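Local coordinates for possible substrate binding protein of ABC transporter system (Rhodopseudomonas palustris, PDB 3N0X) that probably binds branched-chain amino acids or related solutes and delivers them to a partner ABC transporter for uptake into the cell, at residues S81-A86 against E103-D108; W115-F120 against D306-I311; V142-L147 against A170-E175; G252-Y257 against P281-A286; K330-A335 against I368-K373. All blocks are in the same frame, centred on the assembly; numbering follows the deposited sequence. Where two conformers were deposited one is given.

Contact 1: residues S81-A86 against E103-D108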
# COMPACT_ATOMS: atom_id res chain seq x y z
N SER A 81 -7.35 9.08 -3.03
CA SER A 81 -6.31 9.13 -2.01
C SER A 81 -6.80 8.63 -0.66
O SER A 81 -6.08 7.98 0.08
CB SER A 81 -5.76 10.55 -1.88
OG SER A 81 -5.57 11.16 -3.14
N SER A 82 -8.03 8.99 -0.32
CA SER A 82 -8.66 8.64 0.97
C SER A 82 -9.48 7.37 0.86
O SER A 82 -10.30 7.28 -0.04
CB SER A 82 -9.58 9.79 1.40
OG SER A 82 -10.54 9.38 2.34
N SER A 83 -9.26 6.40 1.76
CA SER A 83 -10.09 5.20 1.79
C SER A 83 -11.56 5.48 2.00
O SER A 83 -12.42 4.81 1.39
CB SER A 83 -9.66 4.21 2.85
OG SER A 83 -8.44 3.60 2.51
N ALA A 84 -11.90 6.43 2.88
CA ALA A 84 -13.30 6.77 3.07
C ALA A 84 -13.95 7.30 1.79
O ALA A 84 -15.08 6.91 1.46
CB ALA A 84 -13.47 7.78 4.26
N ALA A 85 -13.23 8.13 1.03
CA ALA A 85 -13.74 8.60 -0.25
C ALA A 85 -13.86 7.42 -1.25
O ALA A 85 -14.83 7.33 -1.98
CB ALA A 85 -12.83 9.73 -0.83
N ALA A 86 -12.86 6.56 -1.31
CA ALA A 86 -12.89 5.43 -2.23
C ALA A 86 -14.07 4.50 -1.94
O ALA A 86 -14.76 4.04 -2.86
CB ALA A 86 -11.56 4.67 -2.20
N GLU A 103 -6.63 3.08 -6.20
CA GLU A 103 -5.23 3.46 -6.05
C GLU A 103 -5.20 4.89 -5.55
O GLU A 103 -5.72 5.76 -6.24
CB GLU A 103 -4.53 3.40 -7.43
CG GLU A 103 -3.10 3.89 -7.42
CD GLU A 103 -2.19 3.06 -6.55
OE1 GLU A 103 -2.13 1.80 -6.73
OE2 GLU A 103 -1.47 3.70 -5.74
N PRO A 104 -4.56 5.15 -4.41
CA PRO A 104 -3.82 4.26 -3.49
C PRO A 104 -4.58 3.63 -2.33
O PRO A 104 -3.98 2.85 -1.61
CB PRO A 104 -2.78 5.20 -2.88
CG PRO A 104 -3.49 6.51 -2.83
CD PRO A 104 -4.32 6.57 -4.12
N ALA A 105 -5.86 3.96 -2.18
CA ALA A 105 -6.62 3.59 -0.95
C ALA A 105 -6.43 2.13 -0.55
O ALA A 105 -6.69 1.23 -1.36
CB ALA A 105 -8.08 3.90 -1.11
N VAL A 106 -6.08 1.91 0.72
CA VAL A 106 -5.70 0.60 1.25
C VAL A 106 -6.82 -0.18 1.97
O VAL A 106 -6.63 -1.34 2.26
CB VAL A 106 -4.52 0.72 2.27
CG1 VAL A 106 -3.31 1.38 1.61
CG2 VAL A 106 -4.96 1.49 3.54
N ALA A 107 -7.95 0.43 2.28
CA ALA A 107 -8.93 -0.21 3.17
C ALA A 107 -9.32 -1.59 2.70
O ALA A 107 -9.69 -1.78 1.54
CB ALA A 107 -10.16 0.66 3.33
N ASP A 108 -9.24 -2.57 3.59
CA ASP A 108 -9.54 -3.95 3.21
C ASP A 108 -10.93 -4.13 2.65
O ASP A 108 -11.15 -4.93 1.74
CB ASP A 108 -9.39 -4.90 4.43
CG ASP A 108 -7.92 -5.29 4.72
OD1 ASP A 108 -7.03 -5.11 3.86
OD2 ASP A 108 -7.65 -5.82 5.85
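The planar peptide group before Pro-104 is cis, and the puckered ring it introduces lies against the backbone of Ser-81: CG and CD of Pro-104 bear on Ser-81 CA, with CD at 3.9 Å. Further along, Ser-83 carries the polar part of the contact. Its OG stands anti to the carbonyl carbon (chi1 -71°) and accepts from Ala-107 N at 3.2 Å, a moderately bent bond of 142°. The CB of Ala-107 also touches Ser-83 CB at 3.6 Å, and one turn later Ala-86 CB meets Ala-105 CB at 3.7 Å, small methyls that let the helix start lie close to the loop. Ser-82 is the N-cap, its OG accepting from Ala-85 N at 3.2 Å, while Ser-81 OG is taken up by Gly-12 N. A glycerol lies near Val-106, consistent with a ligand pocket here, as in related binding proteins. The contact joins the start of helix 83-96 to the loop that follows strand 100-102, with helix 18-35 and Phe-284 of helix 283-302 packed against Pro-104 and helix 126-137 touching Val-106.

Contact 2: residues W115-F120 against D306-I311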
# COMPACT_ATOMS: atom_id res chain seq x y z
N TRP A 115 -17.03 -4.58 -1.73
CA TRP A 115 -16.62 -4.77 -3.12
C TRP A 115 -17.81 -4.98 -4.08
O TRP A 115 -18.87 -5.47 -3.69
CB TRP A 115 -15.72 -6.01 -3.18
CG TRP A 115 -15.26 -6.41 -4.51
CD1 TRP A 115 -14.17 -5.94 -5.18
CD2 TRP A 115 -15.82 -7.44 -5.32
NE1 TRP A 115 -14.04 -6.59 -6.38
CE2 TRP A 115 -15.05 -7.51 -6.50
CE3 TRP A 115 -16.94 -8.26 -5.20
CZ2 TRP A 115 -15.33 -8.40 -7.53
CZ3 TRP A 115 -17.24 -9.15 -6.24
CH2 TRP A 115 -16.42 -9.22 -7.38
N ASN A 116 -17.60 -4.59 -5.32
CA ASN A 116 -18.45 -5.02 -6.43
C ASN A 116 -17.60 -5.32 -7.66
O ASN A 116 -16.41 -4.98 -7.70
CB ASN A 116 -19.57 -4.02 -6.70
CG ASN A 116 -19.09 -2.76 -7.34
OD1 ASN A 116 -18.58 -2.77 -8.47
ND2 ASN A 116 -19.26 -1.63 -6.63
N ARG A 117 -18.22 -5.98 -8.63
CA ARG A 117 -17.53 -6.51 -9.81
C ARG A 117 -16.79 -5.47 -10.67
O ARG A 117 -15.94 -5.84 -11.47
CB ARG A 117 -18.49 -7.32 -10.69
CG ARG A 117 -19.57 -6.48 -11.34
CD ARG A 117 -20.70 -7.30 -11.85
NE ARG A 117 -20.26 -8.20 -12.92
CZ ARG A 117 -20.17 -7.86 -14.20
NH1 ARG A 117 -20.53 -6.65 -14.62
NH2 ARG A 117 -19.71 -8.74 -15.09
N TYR A 118 -17.15 -4.20 -10.54
CA TYR A 118 -16.52 -3.12 -11.31
C TYR A 118 -15.25 -2.57 -10.65
O TYR A 118 -14.58 -1.71 -11.21
CB TYR A 118 -17.54 -1.98 -11.51
CG TYR A 118 -18.73 -2.45 -12.35
CD1 TYR A 118 -18.67 -2.45 -13.72
CD2 TYR A 118 -19.89 -2.89 -11.75
CE1 TYR A 118 -19.71 -2.91 -14.50
CE2 TYR A 118 -20.94 -3.36 -12.52
CZ TYR A 118 -20.86 -3.37 -13.90
OH TYR A 118 -21.88 -3.82 -14.73
N ILE A 119 -14.96 -3.07 -9.46
CA ILE A 119 -13.83 -2.61 -8.64
C ILE A 119 -12.62 -3.53 -8.80
O ILE A 119 -12.70 -4.74 -8.59
CB ILE A 119 -14.23 -2.52 -7.13
CG1 ILE A 119 -15.51 -1.72 -6.92
CG2 ILE A 119 -13.04 -1.95 -6.28
CD1 ILE A 119 -15.55 -0.37 -7.58
N PHE A 120 -11.49 -2.92 -9.20
CA PHE A 120 -10.19 -3.56 -9.17
C PHE A 120 -9.30 -2.70 -8.27
O PHE A 120 -9.61 -1.55 -7.96
CB PHE A 120 -9.58 -3.70 -10.56
CG PHE A 120 -10.27 -4.71 -11.44
CD1 PHE A 120 -11.51 -4.41 -12.05
CD2 PHE A 120 -9.75 -5.97 -11.62
CE1 PHE A 120 -12.13 -5.35 -12.85
CE2 PHE A 120 -10.37 -6.89 -12.42
CZ PHE A 120 -11.56 -6.60 -13.03
N ASP A 306 -14.91 -1.42 -23.86
CA ASP A 306 -16.19 -1.97 -23.37
C ASP A 306 -15.95 -2.55 -21.96
O ASP A 306 -15.02 -3.32 -21.76
CB ASP A 306 -16.67 -3.08 -24.29
CG ASP A 306 -17.88 -3.79 -23.75
OD1 ASP A 306 -18.98 -3.22 -23.82
OD2 ASP A 306 -17.76 -4.94 -23.26
N THR A 307 -16.80 -2.17 -21.01
CA THR A 307 -16.59 -2.59 -19.63
C THR A 307 -16.59 -4.11 -19.47
O THR A 307 -15.73 -4.65 -18.81
CB THR A 307 -17.59 -1.94 -18.70
OG1 THR A 307 -17.41 -0.52 -18.74
CG2 THR A 307 -17.41 -2.44 -17.26
N GLU A 308 -17.54 -4.83 -20.07
CA GLU A 308 -17.54 -6.28 -19.87
C GLU A 308 -16.27 -6.92 -20.44
O GLU A 308 -15.71 -7.83 -19.84
CB GLU A 308 -18.80 -6.96 -20.46
CG GLU A 308 -20.09 -6.67 -19.69
CD GLU A 308 -20.00 -7.09 -18.25
OE1 GLU A 308 -19.69 -8.29 -17.98
OE2 GLU A 308 -20.25 -6.23 -17.38
N LYS A 309 -15.76 -6.40 -21.56
CA LYS A 309 -14.51 -6.93 -22.14
C LYS A 309 -13.31 -6.63 -21.24
O LYS A 309 -12.40 -7.48 -21.10
CB LYS A 309 -14.29 -6.39 -23.57
CG LYS A 309 -15.27 -6.97 -24.61
CD LYS A 309 -15.00 -6.37 -25.99
CE LYS A 309 -15.87 -7.02 -27.06
NZ LYS A 309 -15.78 -6.33 -28.35
N LEU A 310 -13.33 -5.46 -20.61
CA LEU A 310 -12.26 -5.08 -19.69
C LEU A 310 -12.26 -5.95 -18.44
O LEU A 310 -11.20 -6.42 -18.01
CB LEU A 310 -12.34 -3.60 -19.32
CG LEU A 310 -11.91 -2.64 -20.44
CD1 LEU A 310 -12.21 -1.18 -20.02
CD2 LEU A 310 -10.45 -2.87 -20.80
N ILE A 311 -13.44 -6.20 -17.85
CA ILE A 311 -13.52 -7.07 -16.67
C ILE A 311 -12.96 -8.46 -17.00
O ILE A 311 -12.20 -9.02 -16.22
CB ILE A 311 -14.99 -7.19 -16.11
CG1 ILE A 311 -15.46 -5.83 -15.59
CG2 ILE A 311 -15.09 -8.27 -15.00
CD1 ILE A 311 -16.95 -5.80 -15.13
O HOH W 1 -21.68 -3.96 -17.50
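Glu-308 OE2 is gripped by two groups, Arg-117 NH1 at 2.8 Å and a water that donates to it at 2.7 Å. The other oxygen, OE1, takes Arg-117 NH2 at 2.9 Å. This is the end-on, two-nitrogen form of the arginine-carboxylate salt bridge: both oxygens use their syn lone pairs, both N-H bonds are nearly straight, and the guanidinium and carboxylate planes lie only 9° apart. The paired bonds fix the rotation of both groups, although the bridge sits on an exposed surface. The two side chains cross at about a right angle. The same water is hydrogen-bonded to Tyr-118 OH at 2.8 Å, tying the phenol to the carboxylate indirectly.

Beneath the charges the contact is apolar. Ile-311 CD1 lies over one face of the guanidinium, offset toward its rim and 3.7 Å from Arg-117 NH1, and also touches Tyr-118 CD1 at 4.0 Å. Thr-307 CG2 comes to the edge of the Tyr-118 ring, 3.6 Å from CE1, while its hydroxyl is engaged by Lys-97 O. Asn-116 opens a type I turn, reinforced by an Asx turn to Tyr-118 N, and Asp-306 is the N-cap of the helix, its OD2 accepting from Lys-309 N. The turn leads into strand 119-121, at the border of the six-stranded sheet beside strand 100-102, and helix 307-314 packs against it, with helix 83-96 touching Tyr-118 and Ile-119.

Contact 3: residues V142-L147 against A170-E175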
# COMPACT_ATOMS: atom_id res chain seq x y z
N VAL A 142 11.50 -17.26 17.32
CA VAL A 142 11.05 -15.89 17.52
C VAL A 142 9.73 -15.87 18.31
O VAL A 142 8.81 -16.64 18.02
CB VAL A 142 10.81 -15.20 16.17
CG1 VAL A 142 10.19 -13.81 16.35
CG2 VAL A 142 12.12 -15.11 15.35
N THR A 143 9.65 -14.96 19.30
CA THR A 143 8.42 -14.69 20.04
C THR A 143 8.10 -13.23 19.84
O THR A 143 8.98 -12.39 19.98
CB THR A 143 8.57 -15.01 21.54
OG1 THR A 143 9.02 -16.38 21.67
CG2 THR A 143 7.23 -14.83 22.30
N ILE A 144 6.81 -12.94 19.56
CA ILE A 144 6.33 -11.63 19.24
C ILE A 144 5.24 -11.21 20.23
O ILE A 144 4.42 -12.02 20.67
CB ILE A 144 5.80 -11.60 17.80
CG1 ILE A 144 6.99 -11.78 16.86
CG2 ILE A 144 5.08 -10.27 17.48
CD1 ILE A 144 6.66 -12.22 15.53
N ALA A 145 5.26 -9.92 20.62
CA ALA A 145 4.12 -9.28 21.25
C ALA A 145 3.71 -8.14 20.34
O ALA A 145 4.58 -7.43 19.79
CB ALA A 145 4.50 -8.68 22.63
N THR A 146 2.41 -7.90 20.22
CA THR A 146 1.95 -6.83 19.35
C THR A 146 1.39 -5.65 20.14
O THR A 146 0.82 -5.80 21.21
CB THR A 146 0.88 -7.34 18.33
OG1 THR A 146 -0.26 -7.86 19.03
CG2 THR A 146 1.46 -8.45 17.35
N LEU A 147 1.54 -4.45 19.57
CA LEU A 147 0.93 -3.24 20.11
C LEU A 147 0.16 -2.61 18.95
O LEU A 147 0.69 -2.41 17.85
CB LEU A 147 1.98 -2.24 20.61
CG LEU A 147 1.49 -0.86 21.05
CD1 LEU A 147 0.51 -0.98 22.22
CD2 LEU A 147 2.72 0.02 21.41
N ALA A 170 6.97 -18.80 14.40
CA ALA A 170 7.04 -17.83 15.50
C ALA A 170 5.83 -17.97 16.42
O ALA A 170 4.77 -18.41 15.98
CB ALA A 170 7.06 -16.41 14.92
N THR A 171 6.02 -17.57 17.68
CA THR A 171 4.97 -17.63 18.71
C THR A 171 4.52 -16.20 18.98
O THR A 171 5.35 -15.29 19.06
CB THR A 171 5.53 -18.28 20.00
OG1 THR A 171 5.89 -19.63 19.70
CG2 THR A 171 4.51 -18.28 21.13
N LEU A 172 3.21 -16.01 19.15
CA LEU A 172 2.64 -14.74 19.59
C LEU A 172 2.34 -14.83 21.07
O LEU A 172 1.46 -15.58 21.48
CB LEU A 172 1.36 -14.42 18.81
CG LEU A 172 0.58 -13.17 19.22
CD1 LEU A 172 1.44 -11.93 18.95
CD2 LEU A 172 -0.79 -13.08 18.51
N ALA A 173 3.06 -14.07 21.88
CA ALA A 173 2.93 -14.15 23.33
C ALA A 173 1.75 -13.34 23.87
O ALA A 173 1.10 -13.74 24.84
CB ALA A 173 4.20 -13.62 23.98
N THR A 174 1.52 -12.17 23.30
CA THR A 174 0.47 -11.26 23.85
C THR A 174 0.13 -10.21 22.82
O THR A 174 0.94 -9.95 21.91
CB THR A 174 0.87 -10.58 25.17
OG1 THR A 174 -0.31 -10.04 25.78
CG2 THR A 174 1.93 -9.45 24.97
N GLU A 175 -1.08 -9.66 22.94
CA GLU A 175 -1.60 -8.57 22.10
C GLU A 175 -2.09 -7.48 23.02
O GLU A 175 -2.88 -7.75 23.95
CB GLU A 175 -2.75 -9.06 21.23
CG GLU A 175 -2.50 -10.20 20.31
CD GLU A 175 -3.80 -10.80 19.79
OE1 GLU A 175 -4.70 -10.06 19.29
OE2 GLU A 175 -3.95 -12.03 19.96
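Strands 142-147 and 171-175 run parallel, their axes 4.6 Å apart at closest and inclined by 32°, joined by backbone bonds from Thr-171 N to Val-142 O, Ile-144 N to Thr-171 O, Ala-173 N to Ile-144 O and Thr-146 N to Thr-174 O. They are the two strands of a beta-alpha-beta crossover through helix 152-165, within the four-stranded parallel sheet of one lobe of this periplasmic binding protein. The register slips once: Ile-144 pairs with Leu-172 but Thr-146 with Glu-175, so the second strand holds an extra residue, a beta bulge at Ala-173, whose backbone turns to helical angles. The displaced methyl of Ala-173 meets Thr-143 CG2 at 3.7 Å.

On the face that carries Thr-143, Ala-145 and Thr-174, helix 186-196 packs; there Ala-145 CB touches Thr-174 CG2 at 3.6 Å. The opposite face, with Ile-144, Thr-146, Leu-172 and Glu-175, is covered by helix 152-165. Leu-172 CD1 leans across to the neighbouring strand, 3.4 Å from Ile-144 O and 3.8 Å from Thr-146 CG2. Glu-175 leads its carboxylate away to Lys-162, a salt bridge, and to Tyr-177 OH. With OG1 set between the backbone N and the carbonyl carbon (chi1 60°), Thr-146 lies side by side with Glu-175, its OG1 3.5 Å from Glu-175 CG.

Contact 4: residues G252-Y257 against P281-A286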
# COMPACT_ATOMS: atom_id res chain seq x y z
N GLY A 252 11.24 -5.07 9.26
CA GLY A 252 9.83 -5.09 8.99
C GLY A 252 9.61 -5.36 7.54
O GLY A 252 10.56 -5.71 6.80
N ALA A 253 8.38 -5.10 7.09
CA ALA A 253 8.09 -5.15 5.67
C ALA A 253 7.45 -3.88 5.18
O ALA A 253 6.76 -3.20 5.93
CB ALA A 253 7.17 -6.34 5.34
N THR A 254 7.70 -3.57 3.91
CA THR A 254 7.20 -2.38 3.26
C THR A 254 6.61 -2.65 1.87
O THR A 254 7.00 -3.58 1.16
CB THR A 254 8.31 -1.28 3.17
OG1 THR A 254 7.68 -0.01 2.86
CG2 THR A 254 9.43 -1.65 2.17
N TYR A 255 5.69 -1.78 1.49
CA TYR A 255 5.10 -1.80 0.15
C TYR A 255 6.13 -1.41 -0.93
O TYR A 255 6.09 -1.91 -2.05
CB TYR A 255 3.91 -0.80 0.15
CG TYR A 255 3.40 -0.35 -1.22
CD1 TYR A 255 2.64 -1.19 -2.05
CD2 TYR A 255 3.63 0.92 -1.64
CE1 TYR A 255 2.16 -0.74 -3.28
CE2 TYR A 255 3.21 1.34 -2.89
CZ TYR A 255 2.44 0.53 -3.69
OH TYR A 255 1.97 0.99 -4.90
N TYR A 256 7.00 -0.48 -0.60
CA TYR A 256 7.94 0.09 -1.55
C TYR A 256 9.04 0.87 -0.85
O TYR A 256 8.83 1.46 0.20
CB TYR A 256 7.21 1.04 -2.52
CG TYR A 256 8.07 1.60 -3.67
CD1 TYR A 256 8.38 0.83 -4.80
CD2 TYR A 256 8.52 2.91 -3.64
CE1 TYR A 256 9.13 1.37 -5.84
CE2 TYR A 256 9.26 3.45 -4.66
CZ TYR A 256 9.59 2.65 -5.75
OH TYR A 256 10.33 3.23 -6.76
N TYR A 257 10.23 0.85 -1.45
CA TYR A 257 11.33 1.78 -1.14
C TYR A 257 12.08 1.88 -2.46
O TYR A 257 12.38 0.85 -3.05
CB TYR A 257 12.21 1.32 0.03
CG TYR A 257 13.33 2.27 0.32
CD1 TYR A 257 13.09 3.43 1.02
CD2 TYR A 257 14.61 2.03 -0.12
CE1 TYR A 257 14.12 4.33 1.28
CE2 TYR A 257 15.65 2.89 0.14
CZ TYR A 257 15.40 4.05 0.82
OH TYR A 257 16.43 4.92 1.04
N PRO A 281 11.22 8.62 -6.26
CA PRO A 281 9.82 8.26 -6.20
C PRO A 281 9.48 7.68 -4.84
O PRO A 281 10.33 7.06 -4.19
CB PRO A 281 9.68 7.19 -7.28
CG PRO A 281 11.02 6.59 -7.43
CD PRO A 281 12.01 7.68 -7.09
N ASP A 282 8.23 7.85 -4.44
CA ASP A 282 7.69 7.33 -3.16
C ASP A 282 6.50 6.37 -3.44
O ASP A 282 6.19 6.03 -4.60
CB ASP A 282 7.32 8.53 -2.27
CG ASP A 282 7.45 8.25 -0.73
OD1 ASP A 282 7.41 7.08 -0.30
OD2 ASP A 282 7.54 9.28 0.02
N PHE A 283 5.85 5.90 -2.36
CA PHE A 283 4.72 4.97 -2.46
C PHE A 283 3.75 5.37 -3.57
O PHE A 283 3.33 4.55 -4.39
CB PHE A 283 3.87 4.94 -1.17
CG PHE A 283 4.39 4.05 -0.03
CD1 PHE A 283 5.73 3.71 0.13
CD2 PHE A 283 3.49 3.61 0.92
CE1 PHE A 283 6.13 2.92 1.24
CE2 PHE A 283 3.88 2.78 1.96
CZ PHE A 283 5.21 2.47 2.12
N PHE A 284 3.33 6.61 -3.51
CA PHE A 284 2.22 7.06 -4.33
C PHE A 284 2.61 7.12 -5.80
O PHE A 284 1.80 6.82 -6.71
CB PHE A 284 1.67 8.38 -3.78
CG PHE A 284 1.16 8.24 -2.39
CD1 PHE A 284 -0.09 7.71 -2.17
CD2 PHE A 284 1.90 8.67 -1.31
CE1 PHE A 284 -0.58 7.56 -0.87
CE2 PHE A 284 1.44 8.47 -0.02
CZ PHE A 284 0.22 7.91 0.20
N THR A 285 3.86 7.46 -6.03
CA THR A 285 4.41 7.51 -7.37
C THR A 285 4.41 6.11 -7.95
O THR A 285 3.96 5.85 -9.09
CB THR A 285 5.86 7.97 -7.35
OG1 THR A 285 6.05 9.01 -6.37
CG2 THR A 285 6.25 8.47 -8.73
N ALA A 286 4.92 5.15 -7.19
CA ALA A 286 4.99 3.78 -7.63
C ALA A 286 3.59 3.21 -7.90
O ALA A 286 3.37 2.51 -8.88
CB ALA A 286 5.75 2.89 -6.59
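Tyr-255 and Tyr-256 both carry CG anti to the backbone N (chi1 163° and -174°), which starts both side chains toward the beginning of the helix, where Phe-283 and Ala-286 receive them. The Tyr-255 ring turns its edge to the face of Phe-283 in a T-shaped stack, centroids 5.1 Å apart and planes at 67°. CD2 of Tyr-255 comes down on that face, offset toward the rim and 3.6 Å from Phe-283 CG, and the Tyr-255 CB lies over it as well, a CH-pi contact. At the rim of the same ring, Phe-283 CE1 is 3.2 Å from Tyr-256 O and CZ is 3.6 Å from Thr-254 OG1. An alanine in place of Phe-283 would probably leave Tyr-255 without the face it stacks on and open a gap beside Thr-254, setting the tyrosine ring freer to turn.

Tyr-256 is held differently. Ala-286 CB sits over the centre of one ring face, 3.7 Å from the centroid, a CH-pi contact, while Pro-281 O lies at the edge and Pro-281 CG touches Tyr-256 OH at 3.5 Å. That hydroxyl is hydrogen-bonded to Asn-266. A glycerol close to Phe-283 is consistent with a ligand pocket nearby. Segment 252-257 leaves strand 251-254, paired with strand 335-345, and is probably one of the connections between the two lobes. The start of helix 283-302 packs on Tyr-255 and Tyr-256, and helix 264-277 touches Tyr-256 and Pro-281.

Contact 5: residues K330-A335 against I368-K373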
# COMPACT_ATOMS: atom_id res chain seq x y z
N LYS A 330 -8.61 -13.17 -9.73
CA LYS A 330 -9.96 -13.29 -10.29
C LYS A 330 -11.08 -13.09 -9.26
O LYS A 330 -12.10 -12.42 -9.55
CB LYS A 330 -10.09 -14.66 -10.97
CG LYS A 330 -11.50 -15.01 -11.50
N GLU A 331 -10.93 -13.63 -8.07
CA GLU A 331 -12.04 -13.69 -7.11
C GLU A 331 -12.44 -12.33 -6.59
O GLU A 331 -13.62 -12.00 -6.55
CB GLU A 331 -11.68 -14.56 -5.90
CG GLU A 331 -11.43 -16.03 -6.22
CD GLU A 331 -9.96 -16.38 -6.47
OE1 GLU A 331 -9.27 -15.75 -7.30
OE2 GLU A 331 -9.50 -17.36 -5.83
N ASP A 332 -11.45 -11.54 -6.20
CA ASP A 332 -11.69 -10.24 -5.52
C ASP A 332 -11.05 -9.03 -6.18
O ASP A 332 -11.16 -7.89 -5.67
CB ASP A 332 -11.28 -10.30 -4.02
CG ASP A 332 -9.80 -10.52 -3.80
OD1 ASP A 332 -9.08 -10.74 -4.80
OD2 ASP A 332 -9.38 -10.46 -2.61
N HIS A 333 -10.44 -9.28 -7.34
CA HIS A 333 -9.84 -8.22 -8.16
C HIS A 333 -8.74 -7.42 -7.46
O HIS A 333 -8.42 -6.32 -7.89
CB HIS A 333 -10.90 -7.24 -8.65
CG HIS A 333 -11.97 -7.84 -9.50
ND1 HIS A 333 -13.04 -7.10 -9.96
CD2 HIS A 333 -12.12 -9.09 -10.00
CE1 HIS A 333 -13.80 -7.86 -10.72
NE2 HIS A 333 -13.29 -9.08 -10.75
N GLN A 334 -8.15 -7.98 -6.41
CA GLN A 334 -7.03 -7.35 -5.70
C GLN A 334 -5.73 -7.71 -6.40
O GLN A 334 -5.50 -8.87 -6.75
CB GLN A 334 -6.95 -7.87 -4.27
CG GLN A 334 -5.72 -7.42 -3.49
CD GLN A 334 -5.66 -5.90 -3.28
OE1 GLN A 334 -6.63 -5.31 -2.82
NE2 GLN A 334 -4.53 -5.25 -3.64
N ALA A 335 -4.89 -6.71 -6.66
CA ALA A 335 -3.56 -6.97 -7.18
C ALA A 335 -2.71 -7.66 -6.12
O ALA A 335 -2.32 -7.04 -5.13
CB ALA A 335 -2.87 -5.68 -7.66
N ILE A 368 -3.07 -14.10 0.96
CA ILE A 368 -3.92 -12.92 1.23
C ILE A 368 -5.37 -13.43 1.24
O ILE A 368 -5.87 -13.97 0.23
CB ILE A 368 -3.73 -11.82 0.18
CG1 ILE A 368 -2.25 -11.52 -0.03
CG2 ILE A 368 -4.55 -10.59 0.55
CD1 ILE A 368 -1.48 -11.11 1.20
N PRO A 369 -6.07 -13.27 2.39
CA PRO A 369 -7.44 -13.81 2.47
C PRO A 369 -8.39 -13.21 1.42
O PRO A 369 -8.23 -12.05 1.01
CB PRO A 369 -7.90 -13.40 3.88
CG PRO A 369 -7.10 -12.21 4.23
CD PRO A 369 -5.78 -12.31 3.47
N ILE A 370 -9.38 -14.01 1.00
CA ILE A 370 -10.45 -13.59 0.09
C ILE A 370 -11.67 -13.34 0.99
O ILE A 370 -12.12 -14.23 1.72
CB ILE A 370 -10.70 -14.68 -0.96
CG1 ILE A 370 -9.45 -14.80 -1.86
CG2 ILE A 370 -11.97 -14.35 -1.81
CD1 ILE A 370 -9.37 -16.04 -2.76
N LYS A 371 -12.16 -12.11 0.99
CA LYS A 371 -13.18 -11.66 1.94
C LYS A 371 -14.40 -11.05 1.27
O LYS A 371 -15.21 -10.41 1.95
CB LYS A 371 -12.57 -10.59 2.85
CG LYS A 371 -11.32 -11.07 3.61
N ASN A 372 -14.55 -11.23 -0.05
CA ASN A 372 -15.69 -10.65 -0.74
C ASN A 372 -16.89 -11.57 -0.94
O ASN A 372 -17.85 -11.16 -1.56
CB ASN A 372 -15.25 -10.04 -2.08
CG ASN A 372 -14.81 -11.09 -3.08
OD1 ASN A 372 -14.23 -12.12 -2.74
ND2 ASN A 372 -15.02 -10.78 -4.34
N LYS A 373 -16.84 -12.79 -0.39
CA LYS A 373 -17.98 -13.74 -0.48
C LYS A 373 -19.06 -13.28 0.50
O LYS A 373 -18.79 -13.11 1.68
CB LYS A 373 -17.54 -15.19 -0.17
O HOH W 2 -11.02 -10.00 -0.53
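The C-terminal tail of the chain lies here against the loop between strands 324-328 and 335-345, where Asn-372 meets Glu-331 and Asp-332. Asn-372 ND2 donates to Glu-331 O at 2.9 Å with an N-H...O angle of 158°, approaching from above the carbonyl plane. Chi1 of 68° sets Asn-372 CG between the backbone N and the carbonyl carbon, and Asn-372 OD1 and CG each lie 3.7 Å from Asp-332 CB. In this two-lobed binding-protein fold the tail packs on a loop that also carries His-333, whose ring stacks on Phe-120. An alanine at Asn-372 would probably leave Glu-331 O without this donor and open a gap beside Asp-332 and Trp-115, which the amide also touches.

A water gives a second link: it donates to Asp-332 OD2 at 2.7 Å and accepts from Lys-371 N at 2.8 Å. Asp-332 OD2 also has a salt bridge to Arg-329, whose other terminal nitrogen binds Ile-368 O, so one arginine is likely to offset the buried charge of Asp-332 while holding the tail. Asp-332 OD1 takes a weak bond from Gln-334 N at 3.3 Å within the loop.

Contacts 1, 2 and 5 lie on one lobe, contact 4 sits between the lobes where the chain probably crosses, and contact 3 belongs to the parallel sheet of the other lobe, its centre about 40 Å from that of contact 2. Along the chain, contact 1 closes before contact 2 opens; contact 2 spans a long loop that encloses contacts 3 and 4, and contact 5 comes last. Contacts 1 and 4 touch through Pro-104 and Phe-284, and contacts 2 and 5 through His-333, Trp-115 and Asn-372. The order is consistent with a chain that leaves the first lobe, builds most of the second and returns before crossing again, as in periplasmic binding proteins whose lobes close over a ligand.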